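Local coordinates for possible glutathione S-transferase (Rhodopseudomonas palustris, PDB 3M8N), which probably acts as a glutathione transferase, conjugating glutathione to electrophilic substrates, at residues A[34-38]-A[39-43]; A[97-101]-A[102-106]. All blocks are in the same frame, centred on the assembly; numbering follows the deposited sequence.

Contact 1 (A[34-38]-A[39-43]); sequences VDILR and GESRT
G39 and E40 fold back onto D35 and I36 in the loop that leads from strand 29-33 to helix 44-47 of the thioredoxin-like domain. An Asx turn starts it: D35 OD1 accepts from L37 N, while R38 N bonds to D35 O. G39 comes next, its N giving a 3.0 Å bond to I36 O from well above the carbonyl plane; its positive phi of 69° suits a glycine and turns the chain back. E40 then bonds D35 on both sides of its backbone, once strongly and once weakly. Its OE1 takes the D35 N-H in a short (2.6 Å), nearly straight bond that arrives from above the carboxylate plane, and its own N makes a weak 3.4 Å bond to D35 O. With CG anti to its carbonyl carbon (chi1 -69°) and the rest extended, the E40 chain passes over D35 O to get there. R38 runs alongside it, its NE 4.5 Å from E40 OE2, too far for a salt bridge, with the guanidinium and carboxylate planes steeply inclined; some electrostatic attraction is likely. S41 turns to the apolar side, where its CB meets V34 CG1 at 4.0 Å, and V55 and F46 cover this patch. S41 OG, weakly bonded to G53 O, has I36 CD1 packed tightly against it at 3.2 Å, the nearly eclipsed chi2 (-11°) of I36 swinging that methyl over. R42 N closes a type I turn on G39 O, and T43 N-caps helix 44-47 through a weak bond between its OG1 and F46 N.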
loop_
_atom_site.group_PDB
_atom_site.type_symbol
_atom_site.label_atom_id
_atom_site.label_comp_id
_atom_site.label_asym_id
_atom_site.label_seq_id
_atom_site.Cartn_x
_atom_site.Cartn_y
_atom_site.Cartn_z
ATOM N N VAL A 34 20.202 5.701 -8.756
ATOM C CA VAL A 34 20.616 4.687 -7.796
ATOM C C VAL A 34 20.338 3.352 -8.429
ATOM O O VAL A 34 19.197 3.015 -8.593
ATOM C CB VAL A 34 19.849 4.743 -6.423
ATOM C CG1 VAL A 34 20.342 3.618 -5.490
ATOM C CG2 VAL A 34 20.036 6.068 -5.716
ATOM N N ASP A 35 21.366 2.577 -8.767
ATOM C CA ASP A 35 21.147 1.267 -9.367
ATOM C C ASP A 35 21.087 0.035 -8.411
ATOM O O ASP A 35 22.108 -0.543 -8.046
ATOM C CB ASP A 35 22.140 1.032 -10.502
ATOM C CG ASP A 35 21.816 -0.193 -11.287
ATOM O OD1 ASP A 35 20.805 -0.851 -10.983
ATOM O OD2 ASP A 35 22.577 -0.514 -12.197
ATOM N N ILE A 36 19.867 -0.384 -8.086
ATOM C CA ILE A 36 19.589 -1.522 -7.196
ATOM C C ILE A 36 20.414 -2.756 -7.522
ATOM O O ILE A 36 20.911 -3.438 -6.628
ATOM C CB ILE A 36 18.062 -1.864 -7.220
ATOM C CG1 ILE A 36 17.303 -0.769 -6.477
ATOM C CG2 ILE A 36 17.750 -3.198 -6.632
ATOM C CD1 ILE A 36 18.190 0.189 -5.697
ATOM N N LEU A 37 20.550 -3.000 -8.813
ATOM C CA LEU A 37 21.175 -4.190 -9.321
ATOM C C LEU A 37 22.658 -4.158 -9.138
ATOM O O LEU A 37 23.273 -5.174 -9.188
ATOM C CB LEU A 37 20.840 -4.411 -10.796
ATOM C CG LEU A 37 19.382 -4.607 -11.187
ATOM C CD1 LEU A 37 19.330 -4.693 -12.684
ATOM C CD2 LEU A 37 18.782 -5.846 -10.540
ATOM N N ARG A 38 23.234 -3.000 -8.908
ATOM C CA ARG A 38 24.631 -2.944 -8.556
ATOM C C ARG A 38 24.897 -2.659 -7.051
ATOM O O ARG A 38 25.981 -2.185 -6.658
ATOM C CB ARG A 38 25.321 -1.939 -9.459
ATOM C CG ARG A 38 25.135 -2.252 -10.887
ATOM C CD ARG A 38 25.306 -0.959 -11.675
ATOM N NE ARG A 38 26.661 -0.815 -12.203
ATOM C CZ ARG A 38 27.052 -1.216 -13.419
ATOM N NH1 ARG A 38 26.183 -1.791 -14.277
ATOM N NH2 ARG A 38 28.334 -1.049 -13.770
ATOM N N GLY A 39 23.889 -2.943 -6.228
ATOM C CA GLY A 39 23.968 -2.836 -4.772
ATOM C C GLY A 39 24.060 -1.433 -4.236
ATOM O O GLY A 39 24.432 -1.243 -3.101
ATOM N N GLU A 40 23.689 -0.458 -5.058
ATOM C CA GLU A 40 23.978 0.921 -4.812
ATOM C C GLU A 40 23.083 1.529 -3.770
ATOM O O GLU A 40 23.422 2.587 -3.214
ATOM C CB GLU A 40 23.824 1.710 -6.091
ATOM C CG GLU A 40 24.858 1.398 -7.103
ATOM C CD GLU A 40 24.849 2.367 -8.290
ATOM O OE1 GLU A 40 23.913 3.192 -8.391
ATOM O OE2 GLU A 40 25.785 2.285 -9.131
ATOM N N SER A 41 21.948 0.909 -3.503
ATOM C CA SER A 41 21.170 1.332 -2.372
ATOM C C SER A 41 21.660 0.756 -1.019
ATOM O O SER A 41 21.070 1.048 0.029
ATOM C CB SER A 41 19.709 1.006 -2.581
ATOM O OG SER A 41 19.538 -0.364 -2.794
ATOM N N ARG A 42 22.736 -0.031 -1.001
ATOM C CA ARG A 42 23.122 -0.730 0.241
ATOM C C ARG A 42 24.410 -0.234 0.825
ATOM O O ARG A 42 24.925 -0.823 1.753
ATOM C CB ARG A 42 23.232 -2.250 0.071
ATOM C CG ARG A 42 21.942 -2.988 -0.184
ATOM C CD ARG A 42 21.945 -4.348 0.516
ATOM N NE ARG A 42 22.293 -5.472 -0.355
ATOM C CZ ARG A 42 23.315 -6.316 -0.180
ATOM N NH1 ARG A 42 24.137 -6.199 0.857
ATOM N NH2 ARG A 42 23.495 -7.309 -1.050
ATOM N N THR A 43 24.933 0.836 0.270
ATOM C CA THR A 43 26.141 1.425 0.750
ATOM C C THR A 43 25.885 2.196 2.047
ATOM O O THR A 43 24.761 2.648 2.310
ATOM C CB THR A 43 26.694 2.378 -0.285
ATOM O OG1 THR A 43 25.738 3.405 -0.501
ATOM C CG2 THR A 43 26.919 1.678 -1.590
#

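Contact 2 (A[97-101]-A[102-106]); sequences MFFEQ and HALEP
From F98 to P106 the backbone passes from alpha-helical bonding, H102 N to F98 O and A103 N to F99 O, into a wider pi-type turn, and the short axes of 97-101 and 102-106 are inclined by 43°. This kink lies in helix 87-117 of the all-helical GST C-terminal domain. E100 O holds two donors: E105 N at 3.2 Å, nearly in line with the C=O, and L104 N at 3.1 Å, at a more bent angle. P106 has no N-H to offer, and its CD rests 3.4 Å from Q101 O instead. A103 CB sits over one face of the F99 ring, 4.1 Å from the centroid, offset toward the rim in a CH-pi contact; helix 129-146 also packs on this ring. The E100 and L104 side chains cross at about a right angle, E100 CG lying 4.0 Å from L104 CB, while the E100 carboxylate turns aside to a salt bridge with K17. H102 places CG between its backbone N and carbonyl carbon (chi1 73°), which folds the imidazole back along the preceding turn, with CD2 3.2 Å from F98 O and one face above F99 O. NE2 is thereby held toward the second subunit, where it hydrogen-bonds E68 OE2. With an alanine here, E68 of the second subunit is likely to lose its mate across the dimer interface, and the F98 and F99 carbonyls their cover. Nearby, the F98 rings of the two subunits stack. Q101 and E105 run side by side on another flank; E105 OE1 accepts from N14 ND2 and lies 3.5 Å from Q101 OE1, the two oxygens not bonded to each other.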
loop_
_atom_site.group_PDB
_atom_site.type_symbol
_atom_site.label_atom_id
_atom_site.label_comp_id
_atom_site.label_asym_id
_atom_site.label_seq_id
_atom_site.Cartn_x
_atom_site.Cartn_y
_atom_site.Cartn_z
HETATM N N MSE A 97 -4.578 2.254 -4.450
HETATM C CA MSE A 97 -3.138 2.161 -4.196
HETATM C C MSE A 97 -2.711 1.092 -3.199
HETATM O O MSE A 97 -1.634 0.521 -3.342
HETATM C CB MSE A 97 -2.623 3.497 -3.691
HETATM C CG MSE A 97 -2.986 4.583 -4.576
HETATM SE SE MSE A 97 -2.270 6.348 -4.117
HETATM C CE MSE A 97 -0.603 5.950 -4.616
ATOM N N PHE A 98 -3.510 0.862 -2.162
ATOM C CA PHE A 98 -3.266 -0.267 -1.291
ATOM C C PHE A 98 -3.455 -1.576 -2.027
ATOM O O PHE A 98 -2.665 -2.469 -1.839
ATOM C CB PHE A 98 -4.080 -0.194 -0.005
ATOM C CG PHE A 98 -3.496 0.769 1.001
ATOM C CD1 PHE A 98 -2.239 0.552 1.519
ATOM C CD2 PHE A 98 -4.168 1.936 1.363
ATOM C CE1 PHE A 98 -1.664 1.437 2.463
ATOM C CE2 PHE A 98 -3.582 2.857 2.246
ATOM C CZ PHE A 98 -2.327 2.566 2.816
ATOM N N PHE A 99 -4.445 -1.641 -2.918
ATOM C CA PHE A 99 -4.640 -2.778 -3.795
ATOM C C PHE A 99 -3.467 -2.975 -4.656
ATOM O O PHE A 99 -3.033 -4.079 -4.763
ATOM C CB PHE A 99 -5.883 -2.598 -4.631
ATOM C CG PHE A 99 -6.054 -3.611 -5.758
ATOM C CD1 PHE A 99 -6.726 -4.792 -5.560
ATOM C CD2 PHE A 99 -5.626 -3.316 -7.048
ATOM C CE1 PHE A 99 -6.908 -5.675 -6.634
ATOM C CE2 PHE A 99 -5.825 -4.206 -8.085
ATOM C CZ PHE A 99 -6.446 -5.359 -7.876
ATOM N N GLU A 100 -2.922 -1.936 -5.252
ATOM C CA GLU A 100 -1.709 -2.090 -6.062
ATOM C C GLU A 100 -0.587 -2.651 -5.232
ATOM O O GLU A 100 0.126 -3.485 -5.686
ATOM C CB GLU A 100 -1.291 -0.764 -6.699
ATOM C CG GLU A 100 -0.127 -0.809 -7.678
ATOM C CD GLU A 100 1.292 -0.626 -7.071
ATOM O OE1 GLU A 100 1.475 -0.427 -5.868
ATOM O OE2 GLU A 100 2.296 -0.719 -7.788
ATOM N N GLN A 101 -0.445 -2.224 -3.997
ATOM C CA GLN A 101 0.641 -2.695 -3.091
ATOM C C GLN A 101 0.659 -4.208 -2.744
ATOM O O GLN A 101 1.705 -4.798 -2.767
ATOM C CB GLN A 101 0.686 -1.823 -1.800
ATOM C CG GLN A 101 2.081 -1.455 -1.204
ATOM C CD GLN A 101 3.142 -1.189 -2.223
ATOM O OE1 GLN A 101 4.137 -1.889 -2.259
ATOM N NE2 GLN A 101 2.918 -0.215 -3.113
ATOM N N HIS A 102 -0.486 -4.817 -2.437
ATOM C CA HIS A 102 -0.543 -6.268 -2.171
ATOM C C HIS A 102 -0.888 -7.185 -3.356
ATOM O O HIS A 102 -0.551 -8.322 -3.311
ATOM C CB HIS A 102 -1.462 -6.593 -0.992
ATOM C CG HIS A 102 -2.912 -6.453 -1.306
ATOM N ND1 HIS A 102 -3.667 -7.495 -1.786
ATOM C CD2 HIS A 102 -3.755 -5.408 -1.170
ATOM C CE1 HIS A 102 -4.905 -7.080 -1.984
ATOM N NE2 HIS A 102 -4.985 -5.812 -1.628
ATOM N N ALA A 103 -1.515 -6.660 -4.408
ATOM C CA ALA A 103 -1.909 -7.438 -5.588
ATOM C C ALA A 103 -1.081 -7.282 -6.849
ATOM O O ALA A 103 -0.864 -8.240 -7.507
ATOM C CB ALA A 103 -3.382 -7.273 -5.891
ATOM N N LEU A 104 -0.578 -6.102 -7.181
ATOM C CA LEU A 104 0.292 -5.896 -8.383
ATOM C C LEU A 104 1.787 -5.995 -8.189
ATOM O O LEU A 104 2.459 -6.725 -8.947
ATOM C CB LEU A 104 0.033 -4.559 -9.100
ATOM C CG LEU A 104 -0.777 -4.586 -10.370
ATOM C CD1 LEU A 104 -2.134 -5.172 -10.088
ATOM C CD2 LEU A 104 -0.926 -3.216 -10.841
ATOM N N GLU A 105 2.308 -5.217 -7.231
ATOM C CA GLU A 105 3.695 -5.234 -6.881
ATOM C C GLU A 105 4.217 -6.639 -6.670
ATOM O O GLU A 105 5.142 -7.014 -7.333
ATOM C CB GLU A 105 3.912 -4.412 -5.617
ATOM C CG GLU A 105 5.264 -4.674 -4.857
ATOM C CD GLU A 105 6.294 -3.575 -5.110
ATOM O OE1 GLU A 105 5.865 -2.434 -5.299
ATOM O OE2 GLU A 105 7.514 -3.836 -5.113
ATOM N N PRO A 106 3.604 -7.424 -5.766
ATOM C CA PRO A 106 4.137 -8.750 -5.483
ATOM C C PRO A 106 4.051 -9.802 -6.610
ATOM O O PRO A 106 4.680 -10.842 -6.517
ATOM C CB PRO A 106 3.291 -9.212 -4.305
ATOM C CG PRO A 106 2.641 -7.984 -3.821
ATOM C CD PRO A 106 2.378 -7.210 -4.996
#

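How the contacts relate
From the N terminus, strand 29-33 leads straight into contact 1, which closes a tight local loop and delivers the chain to helix 44-47 within the thioredoxin-like domain. The rest of that domain follows before helix 87-117 opens the C-terminal domain, and contact 2 lies along it. The two are in series, neither enclosing nor crossing the other, with centres 23 Å apart and nearest atoms about 10 Å apart. Helix 87-117 still links them: farther along it, F113 and L117 pack on L37 of contact 1. Contact 2 closes no loop, being successive turns of one helix, and ties it to helix 13-24 through K17 and N14 and to the second subunit.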